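Local coordinates for protein glyoxalase 3 (Candida albicans, PDB 4LRU) that converts methylglyoxal to D-lactate in a single step without glutathione, and so detoxifies methylglyoxal made in the cell, at residues E16-D21 / T177-K182; G26-E31 / P64-G69; A107-L112 / I169-L174; L186-V191 / A197-P202. One frame throughout, in Å; residues are numbered along the deposited sequence.

Contact 1. Residues E16-D21 / T177-K182; sequences ETFYSD and TDIMKK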
loop_
_atom_site.group_PDB
_atom_site.type_symbol
_atom_site.label_atom_id
_atom_site.label_comp_id
_atom_site.label_asym_id
_atom_site.label_seq_id
_atom_site.Cartn_x
_atom_site.Cartn_y
_atom_site.Cartn_z
ATOM N N GLU A 16 -13.646 -7.214 6.855
ATOM C CA GLU A 16 -14.491 -8.353 7.191
ATOM C C GLU A 16 -13.704 -9.281 8.103
ATOM O O GLU A 16 -12.466 -9.324 8.045
ATOM C CB GLU A 16 -14.846 -9.157 5.938
ATOM C CG GLU A 16 -15.572 -8.416 4.830
ATOM C CD GLU A 16 -16.981 -8.015 5.194
ATOM O OE1 GLU A 16 -17.508 -7.098 4.523
ATOM O OE2 GLU A 16 -17.554 -8.584 6.146
ATOM N N THR A 17 -14.430 -10.063 8.889
ATOM C CA THR A 17 -13.867 -11.223 9.581
ATOM C C THR A 17 -13.095 -12.115 8.613
ATOM O O THR A 17 -13.599 -12.482 7.553
ATOM C CB THR A 17 -14.955 -12.049 10.303
ATOM O OG1 THR A 17 -15.930 -12.516 9.359
ATOM C CG2 THR A 17 -15.641 -11.205 11.362
ATOM N N PHE A 18 -11.869 -12.459 8.996
ATOM C CA PHE A 18 -10.878 -12.994 8.064
ATOM C C PHE A 18 -9.998 -14.053 8.733
ATOM O O PHE A 18 -9.802 -15.149 8.199
ATOM C CB PHE A 18 -10.008 -11.849 7.536
ATOM C CG PHE A 18 -8.886 -12.289 6.645
ATOM C CD1 PHE A 18 -9.135 -12.730 5.357
ATOM C CD2 PHE A 18 -7.573 -12.228 7.084
ATOM C CE1 PHE A 18 -8.092 -13.106 4.524
ATOM C CE2 PHE A 18 -6.535 -12.596 6.263
ATOM C CZ PHE A 18 -6.791 -13.045 4.980
ATOM N N TYR A 19 -9.472 -13.723 9.906
ATOM C CA TYR A 19 -8.536 -14.615 10.603
ATOM C C TYR A 19 -9.262 -15.779 11.287
ATOM O O TYR A 19 -10.444 -15.678 11.627
ATOM C CB TYR A 19 -7.760 -13.821 11.654
ATOM C CG TYR A 19 -6.908 -12.725 11.058
ATOM C CD1 TYR A 19 -5.743 -13.028 10.361
ATOM C CD2 TYR A 19 -7.290 -11.390 11.144
ATOM C CE1 TYR A 19 -4.958 -12.040 9.815
ATOM C CE2 TYR A 19 -6.515 -10.393 10.588
ATOM C CZ TYR A 19 -5.353 -10.717 9.923
ATOM O OH TYR A 19 -4.566 -9.729 9.363
ATOM N N SER A 20 -8.527 -16.864 11.533
ATOM C CA SER A 20 -9.056 -18.012 12.270
ATOM C C SER A 20 -9.597 -17.661 13.652
ATOM O O SER A 20 -10.491 -18.337 14.161
ATOM C CB SER A 20 -7.969 -19.084 12.411
ATOM O OG SER A 20 -7.565 -19.544 11.132
ATOM N N ASP A 21 -9.049 -16.622 14.275
ATOM C CA ASP A 21 -9.492 -16.214 15.614
ATOM C C ASP A 21 -10.763 -15.359 15.557
ATOM O O ASP A 21 -11.250 -14.872 16.583
ATOM C CB ASP A 21 -8.375 -15.449 16.335
ATOM C CG ASP A 21 -8.066 -14.122 15.679
ATOM O OD1 ASP A 21 -8.752 -13.779 14.694
ATOM O OD2 ASP A 21 -7.142 -13.419 16.145
ATOM N N THR A 177 -2.706 -18.881 4.910
ATOM C CA THR A 177 -2.404 -19.490 3.630
ATOM C C THR A 177 -3.598 -20.245 3.017
ATOM O O THR A 177 -3.893 -20.079 1.838
ATOM C CB THR A 177 -1.223 -20.464 3.757
ATOM O OG1 THR A 177 -0.097 -19.757 4.305
ATOM C CG2 THR A 177 -0.859 -21.035 2.403
ATOM N N ASP A 178 -4.282 -21.065 3.804
ATOM C CA ASP A 178 -5.376 -21.879 3.260
ATOM C C ASP A 178 -6.559 -20.994 2.880
ATOM O O ASP A 178 -7.199 -21.204 1.843
ATOM C CB ASP A 178 -5.837 -22.921 4.276
ATOM C CG ASP A 178 -4.761 -23.920 4.613
ATOM O OD1 ASP A 178 -3.845 -24.116 3.777
ATOM O OD2 ASP A 178 -4.844 -24.519 5.708
ATOM N N ILE A 179 -6.834 -20.011 3.727
ATOM C CA ILE A 179 -7.844 -18.992 3.438
ATOM C C ILE A 179 -7.581 -18.346 2.084
ATOM O O ILE A 179 -8.484 -18.217 1.259
ATOM C CB ILE A 179 -7.888 -17.923 4.548
ATOM C CG1 ILE A 179 -8.511 -18.519 5.816
ATOM C CG2 ILE A 179 -8.672 -16.701 4.091
ATOM C CD1 ILE A 179 -8.192 -17.757 7.083
ATOM N N MET A 180 -6.331 -17.964 1.842
ATOM C CA MET A 180 -5.964 -17.301 0.600
ATOM C C MET A 180 -6.126 -18.213 -0.618
ATOM O O MET A 180 -6.648 -17.793 -1.648
ATOM C CB MET A 180 -4.519 -16.777 0.684
ATOM C CG MET A 180 -4.370 -15.588 1.616
ATOM S SD MET A 180 -2.700 -14.907 1.737
ATOM C CE MET A 180 -2.384 -14.408 0.049
ATOM N N LYS A 181 -5.718 -19.470 -0.484
ATOM C CA LYS A 181 -5.761 -20.401 -1.604
ATOM C C LYS A 181 -7.202 -20.731 -1.985
ATOM O O LYS A 181 -7.509 -20.949 -3.157
ATOM C CB LYS A 181 -5.002 -21.679 -1.248
ATOM C CG LYS A 181 -3.569 -21.431 -0.802
ATOM C CD LYS A 181 -2.597 -21.479 -1.971
ATOM C CE LYS A 181 -1.242 -20.899 -1.592
ATOM N NZ LYS A 181 -1.300 -19.420 -1.429
ATOM N N LYS A 182 -8.080 -20.756 -0.989
ATOM C CA LYS A 182 -9.479 -21.070 -1.214
ATOM C C LYS A 182 -10.190 -19.887 -1.859
ATOM O O LYS A 182 -11.130 -20.066 -2.621
ATOM C CB LYS A 182 -10.136 -21.398 0.123
ATOM C CG LYS A 182 -11.466 -22.118 0.009
ATOM C CD LYS A 182 -12.123 -22.246 1.374
ATOM C CE LYS A 182 -13.636 -22.125 1.280
ATOM N NZ LYS A 182 -14.237 -21.701 2.576
#

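Contact 2. Residues G26-E31 / P64-G69; sequences GVFVVE and PDFLNG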
loop_
_atom_site.group_PDB
_atom_site.type_symbol
_atom_site.label_atom_id
_atom_site.label_comp_id
_atom_site.label_asym_id
_atom_site.label_seq_id
_atom_site.Cartn_x
_atom_site.Cartn_y
_atom_site.Cartn_z
ATOM N N GLY A 26 -8.473 -5.531 7.248
ATOM C CA GLY A 26 -8.716 -4.154 6.849
ATOM C C GLY A 26 -7.379 -3.478 6.697
ATOM O O GLY A 26 -6.413 -4.115 6.285
ATOM N N VAL A 27 -7.320 -2.193 7.020
ATOM C CA VAL A 27 -6.104 -1.388 6.858
ATOM C C VAL A 27 -5.169 -1.650 8.039
ATOM O O VAL A 27 -5.574 -1.548 9.188
ATOM C CB VAL A 27 -6.465 0.101 6.806
ATOM C CG1 VAL A 27 -5.207 0.975 6.728
ATOM C CG2 VAL A 27 -7.404 0.370 5.636
ATOM N N PHE A 28 -3.918 -1.998 7.740
ATOM C CA PHE A 28 -2.921 -2.205 8.788
ATOM C C PHE A 28 -2.386 -0.857 9.215
ATOM O O PHE A 28 -1.713 -0.196 8.440
ATOM C CB PHE A 28 -1.778 -3.078 8.283
ATOM C CG PHE A 28 -1.049 -3.784 9.381
ATOM C CD1 PHE A 28 -0.079 -3.133 10.120
ATOM C CD2 PHE A 28 -1.365 -5.099 9.716
ATOM C CE1 PHE A 28 0.553 -3.770 11.171
ATOM C CE2 PHE A 28 -0.729 -5.744 10.760
ATOM C CZ PHE A 28 0.237 -5.081 11.484
ATOM N N VAL A 29 -2.722 -0.428 10.426
ATOM C CA VAL A 29 -2.616 0.988 10.810
ATOM C C VAL A 29 -1.298 1.622 10.373
ATOM O O VAL A 29 -1.305 2.624 9.683
ATOM C CB VAL A 29 -2.808 1.193 12.311
ATOM C CG1 VAL A 29 -2.563 2.646 12.692
ATOM C CG2 VAL A 29 -4.220 0.793 12.722
ATOM N N VAL A 30 -0.168 1.077 10.809
ATOM C CA VAL A 30 1.089 1.785 10.563
ATOM C C VAL A 30 1.508 1.816 9.097
ATOM O O VAL A 30 2.331 2.633 8.720
ATOM C CB VAL A 30 2.266 1.280 11.422
ATOM C CG1 VAL A 30 2.049 1.646 12.887
ATOM C CG2 VAL A 30 2.477 -0.211 11.245
ATOM N N GLU A 31 0.907 0.970 8.255
ATOM C CA GLU A 31 1.165 1.036 6.821
ATOM C C GLU A 31 0.545 2.237 6.144
ATOM O O GLU A 31 0.967 2.612 5.059
ATOM C CB GLU A 31 0.690 -0.248 6.124
ATOM C CG GLU A 31 1.508 -1.433 6.575
ATOM C CD GLU A 31 1.101 -2.740 5.939
ATOM O OE1 GLU A 31 0.330 -2.731 4.952
ATOM O OE2 GLU A 31 1.599 -3.771 6.431
ATOM N N PRO A 64 -1.268 -3.378 21.136
ATOM C CA PRO A 64 -0.134 -2.637 21.684
ATOM C C PRO A 64 1.191 -2.933 20.989
ATOM O O PRO A 64 1.995 -2.019 20.786
ATOM C CB PRO A 64 -0.096 -3.093 23.141
ATOM C CG PRO A 64 -1.523 -3.405 23.468
ATOM C CD PRO A 64 -2.117 -3.955 22.197
ATOM N N ASP A 65 1.423 -4.187 20.607
ATOM C CA ASP A 65 2.679 -4.556 19.948
ATOM C C ASP A 65 2.920 -3.823 18.624
ATOM O O ASP A 65 4.067 -3.616 18.222
ATOM C CB ASP A 65 2.716 -6.065 19.686
ATOM C CG ASP A 65 3.031 -6.886 20.940
ATOM O OD1 ASP A 65 3.200 -6.320 22.040
ATOM O OD2 ASP A 65 3.107 -8.127 20.811
ATOM N N PHE A 66 1.849 -3.465 17.919
ATOM C CA PHE A 66 1.971 -2.875 16.597
ATOM C C PHE A 66 1.593 -1.397 16.583
ATOM O O PHE A 66 1.796 -0.721 15.568
ATOM C CB PHE A 66 1.091 -3.618 15.582
ATOM C CG PHE A 66 1.692 -4.902 15.090
ATOM C CD1 PHE A 66 2.801 -4.884 14.259
ATOM C CD2 PHE A 66 1.136 -6.123 15.440
ATOM C CE1 PHE A 66 3.368 -6.067 13.815
ATOM C CE2 PHE A 66 1.700 -7.308 15.007
ATOM C CZ PHE A 66 2.814 -7.280 14.188
ATOM N N LEU A 67 0.985 -0.932 17.668
ATOM C CA LEU A 67 0.518 0.446 17.750
ATOM C C LEU A 67 0.822 1.008 19.124
ATOM O O LEU A 67 0.115 0.749 20.097
ATOM C CB LEU A 67 -0.987 0.528 17.440
ATOM C CG LEU A 67 -1.585 1.933 17.418
ATOM C CD1 LEU A 67 -0.876 2.824 16.410
ATOM C CD2 LEU A 67 -3.072 1.847 17.091
ATOM N N ASN A 68 1.919 1.756 19.213
ATOM C CA ASN A 68 2.438 2.180 20.500
ATOM C C ASN A 68 3.239 3.466 20.341
ATOM O O ASN A 68 3.377 3.970 19.241
ATOM C CB ASN A 68 3.302 1.078 21.131
ATOM C CG ASN A 68 4.423 0.619 20.218
ATOM O OD1 ASN A 68 5.232 1.426 19.762
ATOM N ND2 ASN A 68 4.445 -0.677 19.899
ATOM N N GLY A 69 3.747 3.990 21.449
ATOM C CA GLY A 69 4.646 5.139 21.402
ATOM C C GLY A 69 3.985 6.341 20.751
ATOM O O GLY A 69 2.796 6.587 20.944
HETATM O O HOH W 1 -0.128 -0.933 13.150
#

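Contact 3. Residues A107-L112 / I169-L174; sequences AGHGTL and IGEDIL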
loop_
_atom_site.group_PDB
_atom_site.type_symbol
_atom_site.label_atom_id
_atom_site.label_comp_id
_atom_site.label_asym_id
_atom_site.label_seq_id
_atom_site.Cartn_x
_atom_site.Cartn_y
_atom_site.Cartn_z
ATOM N N ALA A 107 -1.520 -1.261 3.051
ATOM C CA ALA A 107 -2.170 -2.548 2.931
ATOM C C ALA A 107 -2.742 -3.063 4.240
ATOM O O ALA A 107 -3.517 -2.362 4.899
ATOM C CB ALA A 107 -1.253 -3.546 2.246
ATOM N N GLY A 108 -2.407 -4.298 4.593
ATOM C CA GLY A 108 -3.315 -5.152 5.321
ATOM C C GLY A 108 -3.916 -6.135 4.347
ATOM O O GLY A 108 -4.027 -5.832 3.164
ATOM N N HIS A 109 -4.296 -7.310 4.835
ATOM C CA HIS A 109 -4.768 -8.379 3.956
ATOM C C HIS A 109 -6.038 -7.982 3.191
ATOM O O HIS A 109 -6.354 -8.575 2.166
ATOM C CB HIS A 109 -5.017 -9.655 4.753
ATOM C CG HIS A 109 -3.773 -10.434 5.065
ATOM N ND1 HIS A 109 -2.962 -10.146 6.144
ATOM C CD2 HIS A 109 -3.210 -11.504 4.449
ATOM C CE1 HIS A 109 -1.954 -11.001 6.176
ATOM N NE2 HIS A 109 -2.084 -11.838 5.164
ATOM N N GLY A 110 -6.758 -6.975 3.666
ATOM C CA GLY A 110 -7.953 -6.515 2.952
ATOM C C GLY A 110 -7.646 -6.202 1.492
ATOM O O GLY A 110 -8.487 -6.419 0.602
ATOM N N THR A 111 -6.451 -5.691 1.217
ATOM C CA THR A 111 -6.091 -5.316 -0.154
ATOM C C THR A 111 -6.195 -6.476 -1.158
ATOM O O THR A 111 -6.380 -6.243 -2.354
ATOM C CB THR A 111 -4.647 -4.775 -0.265
ATOM O OG1 THR A 111 -3.727 -5.771 0.196
ATOM C CG2 THR A 111 -4.470 -3.511 0.521
ATOM N N LEU A 112 -6.034 -7.712 -0.684
ATOM C CA LEU A 112 -6.135 -8.885 -1.532
ATOM C C LEU A 112 -7.506 -8.971 -2.175
ATOM O O LEU A 112 -7.653 -9.562 -3.249
ATOM C CB LEU A 112 -5.879 -10.157 -0.723
ATOM C CG LEU A 112 -4.450 -10.275 -0.183
ATOM C CD1 LEU A 112 -4.368 -11.372 0.857
ATOM C CD2 LEU A 112 -3.446 -10.528 -1.305
ATOM N N ILE A 169 5.938 -17.300 3.395
ATOM C CA ILE A 169 6.065 -17.919 4.695
ATOM C C ILE A 169 5.304 -17.096 5.742
ATOM O O ILE A 169 4.730 -17.644 6.685
ATOM C CB ILE A 169 7.540 -18.171 5.093
ATOM C CG1 ILE A 169 7.615 -19.200 6.227
ATOM C CG2 ILE A 169 8.249 -16.867 5.424
ATOM C CD1 ILE A 169 9.025 -19.568 6.671
ATOM N N GLY A 170 5.304 -15.779 5.573
ATOM C CA GLY A 170 4.554 -14.888 6.454
ATOM C C GLY A 170 3.081 -15.270 6.511
ATOM O O GLY A 170 2.452 -15.213 7.573
ATOM N N GLU A 171 2.538 -15.702 5.375
ATOM C CA GLU A 171 1.130 -16.125 5.349
ATOM C C GLU A 171 0.893 -17.360 6.202
ATOM O O GLU A 171 -0.157 -17.488 6.844
ATOM C CB GLU A 171 0.635 -16.382 3.913
ATOM C CG GLU A 171 0.977 -15.315 2.879
ATOM C CD GLU A 171 0.297 -13.972 3.109
ATOM O OE1 GLU A 171 -0.229 -13.722 4.216
ATOM O OE2 GLU A 171 0.345 -13.145 2.165
ATOM N N ASP A 172 1.870 -18.276 6.227
ATOM C CA ASP A 172 1.795 -19.458 7.072
ATOM C C ASP A 172 1.790 -19.017 8.531
ATOM O O ASP A 172 1.005 -19.494 9.340
ATOM C CB ASP A 172 3.004 -20.378 6.859
ATOM C CG ASP A 172 2.937 -21.190 5.566
ATOM O OD1 ASP A 172 1.929 -21.137 4.831
ATOM O OD2 ASP A 172 3.921 -21.915 5.292
ATOM N N ILE A 173 2.717 -18.126 8.864
ATOM C CA ILE A 173 2.918 -17.741 10.245
ATOM C C ILE A 173 1.647 -17.057 10.774
ATOM O O ILE A 173 1.253 -17.288 11.924
ATOM C CB ILE A 173 4.135 -16.809 10.379
ATOM C CG1 ILE A 173 5.420 -17.576 10.028
ATOM C CG2 ILE A 173 4.231 -16.279 11.807
ATOM C CD1 ILE A 173 6.598 -16.672 9.752
ATOM N N LEU A 174 0.949 -16.350 9.899
ATOM C CA LEU A 174 -0.287 -15.674 10.293
ATOM C C LEU A 174 -1.516 -16.571 10.179
ATOM O O LEU A 174 -2.629 -16.178 10.556
ATOM C CB LEU A 174 -0.484 -14.407 9.466
ATOM C CG LEU A 174 0.560 -13.316 9.713
ATOM C CD1 LEU A 174 0.282 -12.119 8.816
ATOM C CD2 LEU A 174 0.594 -12.907 11.185
#

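Contact 4. Residues L186-V191 / A197-P202; sequences LTIKQV and ATYIEP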
loop_
_atom_site.group_PDB
_atom_site.type_symbol
_atom_site.label_atom_id
_atom_site.label_comp_id
_atom_site.label_asym_id
_atom_site.label_seq_id
_atom_site.Cartn_x
_atom_site.Cartn_y
_atom_site.Cartn_z
ATOM N N LEU A 186 -4.090 -14.012 -4.340
ATOM C CA LEU A 186 -2.724 -14.303 -4.760
ATOM C C LEU A 186 -1.739 -13.656 -3.805
ATOM O O LEU A 186 -1.890 -12.490 -3.451
ATOM C CB LEU A 186 -2.466 -13.783 -6.169
ATOM C CG LEU A 186 -3.265 -14.426 -7.305
ATOM C CD1 LEU A 186 -2.758 -13.878 -8.629
ATOM C CD2 LEU A 186 -3.172 -15.938 -7.271
ATOM N N THR A 187 -0.720 -14.415 -3.413
ATOM C CA THR A 187 0.406 -13.836 -2.702
ATOM C C THR A 187 1.143 -12.890 -3.630
ATOM O O THR A 187 0.967 -12.928 -4.840
ATOM C CB THR A 187 1.413 -14.901 -2.233
ATOM O OG1 THR A 187 2.017 -15.525 -3.375
ATOM C CG2 THR A 187 0.735 -15.933 -1.377
ATOM N N ILE A 188 1.999 -12.051 -3.071
ATOM C CA ILE A 188 2.656 -11.077 -3.906
ATOM C C ILE A 188 3.609 -11.754 -4.893
ATOM O O ILE A 188 3.742 -11.300 -6.035
ATOM C CB ILE A 188 3.329 -9.961 -3.095
ATOM C CG1 ILE A 188 2.280 -9.169 -2.277
ATOM C CG2 ILE A 188 4.080 -9.028 -4.022
ATOM C CD1 ILE A 188 1.018 -8.800 -3.057
ATOM N N LYS A 189 4.248 -12.841 -4.470
ATOM C CA LYS A 189 5.046 -13.647 -5.378
ATOM C C LYS A 189 4.180 -14.069 -6.565
ATOM O O LYS A 189 4.563 -13.882 -7.713
ATOM C CB LYS A 189 5.616 -14.872 -4.665
ATOM C CG LYS A 189 6.637 -15.643 -5.490
ATOM C CD LYS A 189 7.274 -16.764 -4.686
ATOM C CE LYS A 189 8.356 -17.472 -5.483
ATOM N NZ LYS A 189 9.087 -18.484 -4.669
ATOM N N GLN A 190 2.995 -14.600 -6.275
ATOM C CA GLN A 190 2.059 -15.037 -7.316
ATOM C C GLN A 190 1.613 -13.869 -8.209
ATOM O O GLN A 190 1.432 -14.033 -9.412
ATOM C CB GLN A 190 0.839 -15.709 -6.680
ATOM C CG GLN A 190 1.130 -17.091 -6.111
ATOM C CD GLN A 190 -0.100 -17.723 -5.468
ATOM O OE1 GLN A 190 -0.743 -17.113 -4.619
ATOM N NE2 GLN A 190 -0.441 -18.937 -5.892
ATOM N N VAL A 191 1.419 -12.700 -7.620
ATOM C CA VAL A 191 1.109 -11.495 -8.402
ATOM C C VAL A 191 2.223 -11.198 -9.391
ATOM O O VAL A 191 1.963 -10.940 -10.572
ATOM C CB VAL A 191 0.863 -10.262 -7.521
ATOM C CG1 VAL A 191 0.735 -9.000 -8.369
ATOM C CG2 VAL A 191 -0.390 -10.451 -6.662
ATOM N N ALA A 197 6.505 -10.150 -13.634
ATOM C CA ALA A 197 7.484 -9.427 -12.828
ATOM C C ALA A 197 8.411 -10.436 -12.162
ATOM O O ALA A 197 8.156 -11.641 -12.190
ATOM C CB ALA A 197 6.792 -8.582 -11.769
ATOM N N THR A 198 9.452 -9.918 -11.517
ATOM C CA THR A 198 10.352 -10.736 -10.715
ATOM C C THR A 198 10.123 -10.371 -9.256
ATOM O O THR A 198 10.296 -9.215 -8.864
ATOM C CB THR A 198 11.825 -10.492 -11.111
ATOM O OG1 THR A 198 12.037 -10.934 -12.457
ATOM C CG2 THR A 198 12.750 -11.246 -10.193
ATOM N N TYR A 199 9.727 -11.357 -8.451
ATOM C CA TYR A 199 9.588 -11.147 -7.026
ATOM C C TYR A 199 10.951 -11.349 -6.343
ATOM O O TYR A 199 11.611 -12.374 -6.523
ATOM C CB TYR A 199 8.557 -12.112 -6.447
ATOM C CG TYR A 199 8.397 -12.015 -4.957
ATOM C CD1 TYR A 199 7.592 -11.045 -4.385
ATOM C CD2 TYR A 199 9.056 -12.897 -4.107
ATOM C CE1 TYR A 199 7.438 -10.943 -3.009
ATOM C CE2 TYR A 199 8.904 -12.812 -2.739
ATOM C CZ TYR A 199 8.091 -11.838 -2.196
ATOM O OH TYR A 199 7.956 -11.757 -0.831
ATOM N N ILE A 200 11.343 -10.355 -5.553
ATOM C CA ILE A 200 12.567 -10.428 -4.761
ATOM C C ILE A 200 12.205 -10.718 -3.306
ATOM O O ILE A 200 11.533 -9.912 -2.654
ATOM C CB ILE A 200 13.358 -9.107 -4.830
ATOM C CG1 ILE A 200 13.593 -8.670 -6.278
ATOM C CG2 ILE A 200 14.679 -9.259 -4.090
ATOM C CD1 ILE A 200 14.408 -9.637 -7.087
ATOM N N GLU A 201 12.634 -11.872 -2.803
ATOM C CA GLU A 201 12.258 -12.298 -1.456
ATOM C C GLU A 201 13.280 -11.775 -0.437
ATOM O O GLU A 201 14.479 -11.959 -0.617
ATOM C CB GLU A 201 12.176 -13.829 -1.394
ATOM C CG GLU A 201 11.968 -14.397 0.003
ATOM C CD GLU A 201 10.607 -15.043 0.193
ATOM O OE1 GLU A 201 9.993 -15.466 -0.807
ATOM O OE2 GLU A 201 10.156 -15.132 1.353
ATOM N N PRO A 202 12.806 -11.120 0.635
ATOM C CA PRO A 202 13.721 -10.738 1.708
ATOM C C PRO A 202 14.322 -11.988 2.369
ATOM O O PRO A 202 13.792 -13.096 2.233
ATOM C CB PRO A 202 12.818 -10.008 2.692
ATOM C CG PRO A 202 11.489 -10.665 2.496
ATOM C CD PRO A 202 11.406 -10.887 1.016
#

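Contact 1. Residues E16-D21 / T177-K182
Near the active site of this DJ-1 superfamily fold, F18 of the loop between strand 6-10 and helix 29-42 packs on I179 of helix 177-182. These two residues carry the contact. The two side chains meet at an oblique angle. F18 CE1 lies 3.7 Å from I179 CG2, and the methyl approaches the ring obliquely. CG of F18 is anti to its own backbone N (chi1 176°), and this swings the ring from the loop toward the helix. I179 touches the loop with both of its branch ends. CG2 meets the ring, while CD1 reaches the backbone and sits 3.3 Å from F18 O. The contact is apolar packing, apart from this methyl set against a carbonyl oxygen. On the loop side the F18 ring is held by its neighbour: F18 CD2 stands 3.7 Å above the centre of the Y19 ring. Y19 OH hydrogen-bonds to D58, and the Y19 ring stacks with H60. The F18 ring also meets the ring of H109, and its side chain is about 7 Å from those of E171 and H140, two residues inferred to be catalytic. At the exposed edge of the contact, S20 OG lies 4.5 Å from I179 CD1.

Contact 2. Residues G26-E31 / P64-G69
This is an aromatic and aliphatic contact between F28, V29 and V30, at and just before the start of helix 29-42, and F66 and L67 of the loop that leads into helix 69-76. Its centre is an edge-to-face pair of F28 and F66. The ring centroids are 5.2 Å apart and the planes stand at 85°. F28 points its CZ corner at one face of F66, off centre toward the rim, with CZ 3.8 Å from F66 CD1. With chi1 at -156° the F28 ring extends away from its backbone N and out to F66. Both segments belong to the DJ-1/PfpI fold, and the F28 side chain is about 6 Å from that of C139, inferred to be an active-site residue. V29 and L67 form a second, apolar pair beside the rings. V29 CG1 lies 4.1 Å from L67 CD1, and the two side chains cross at about a right angle. Both also touch F75 of helix 69-76. V30 CG1 packs 3.6 Å from F66 O. That carbonyl is also tied to the helix start through a water, which accepts from V30 N at 3.1 Å and donates to F66 O. Within the loop, N68 ND2 donates to P64 O at 2.9 Å.

Contact 3. Residues A107-L112 / I169-L174
H109 donates through NE2 to E171 OE1, a histidine-carboxylate hydrogen bond in the active-site region of the enzyme. The bond is short, 2.8 Å from NE2 to OE1, and nearly straight, with an N-H...O angle of 166°. E171 OE1 sits at the ring edge, close to the plane of the imidazole, and accepts the bond with its syn lone pair, on the side of OE2. Ring and carboxylate planes are turned 60° from each other. The two side chains come from opposite directions. The side chain of H109 sets off toward the helix, its CG anti to the carbonyl carbon. E171 starts out across the line between the segments, and a bend at chi2 (-66°) turns the carboxylate toward the ring. L174 adds an apolar touch at the same ring edge, where its CD1 is 3.6 Å from H109 CE1. Both carboxylate oxygens of E171 are engaged: OE2 hydrogen-bonds to H140, which with E171 is inferred to be catalytic. The carboxylate is thus held between two histidines, which fixes its rotation. The turn that carries H109 has its own support. G108 O accepts from both T111 N and T111 OG1, the latter at 3.0 Å. H109 follows strand 102-105 and precedes helix 111-114. E171 lies on helix 168-173, and M180 of the next helix, 177-182, packs against its side chain.

Contact 4. Residues L186-V191 / A197-P202
K189 lies over one face of the Y199 ring. Its CB is 4.1 Å from the ring centroid and 16° off the ring normal, a CH-pi contact. The backbone takes part too, as K189 CA is 3.8 Å from Y199 CG. In one of its two conformers, the lysine crosses the ring at about a right angle and its CG lies 3.9 Å from Y199 CD2. I188 adds a methyl, with CG2 4.0 Å from Y199 CE1 in an oblique approach. A chi1 of 177° turns the Y199 ring away from its own backbone N, and it reaches from the strand to the first turn of helix 188-195. Farther out, Y199 OH hydrogen-bonds to G165 O, which holds the far end of the ring. I188 also packs on I163 of strand 162-163. The start of the helix is fixed by T187 at the N-cap. Q190 N donates to T187 OG1 at 3.2 Å, and T187 N donates back to Q190 OE1 at 3.0 Å. T187 and Q190 thus form a capping box. The helix it opens packs against strand 198-199, which pairs in parallel with strand 162-163, within the alpha/beta fold of the DJ-1/PfpI family.

Contacts 1 and 4 are only partly buried. Contact 3 is buried, and contact 2 is buried overall, though F66 at its margin is exposed. Contact 3 differs in chemistry: its segments are joined by a direct hydrogen bond at the active site. Contacts 1 and 4 rest on apolar and CH-pi packing, and contact 2 adds a water bridge. Contacts 1 and 3 adjoin through successive helices, 168-173 and 177-182, where T177 OG1 probably hydrogen-bonds to D172 OD1. Contact 2 joins contact 3 through the backbone of F28 and A107. Helix 177-182 also reaches contact 4, where M180 touches T187. Contacts 2 and 4 do not touch.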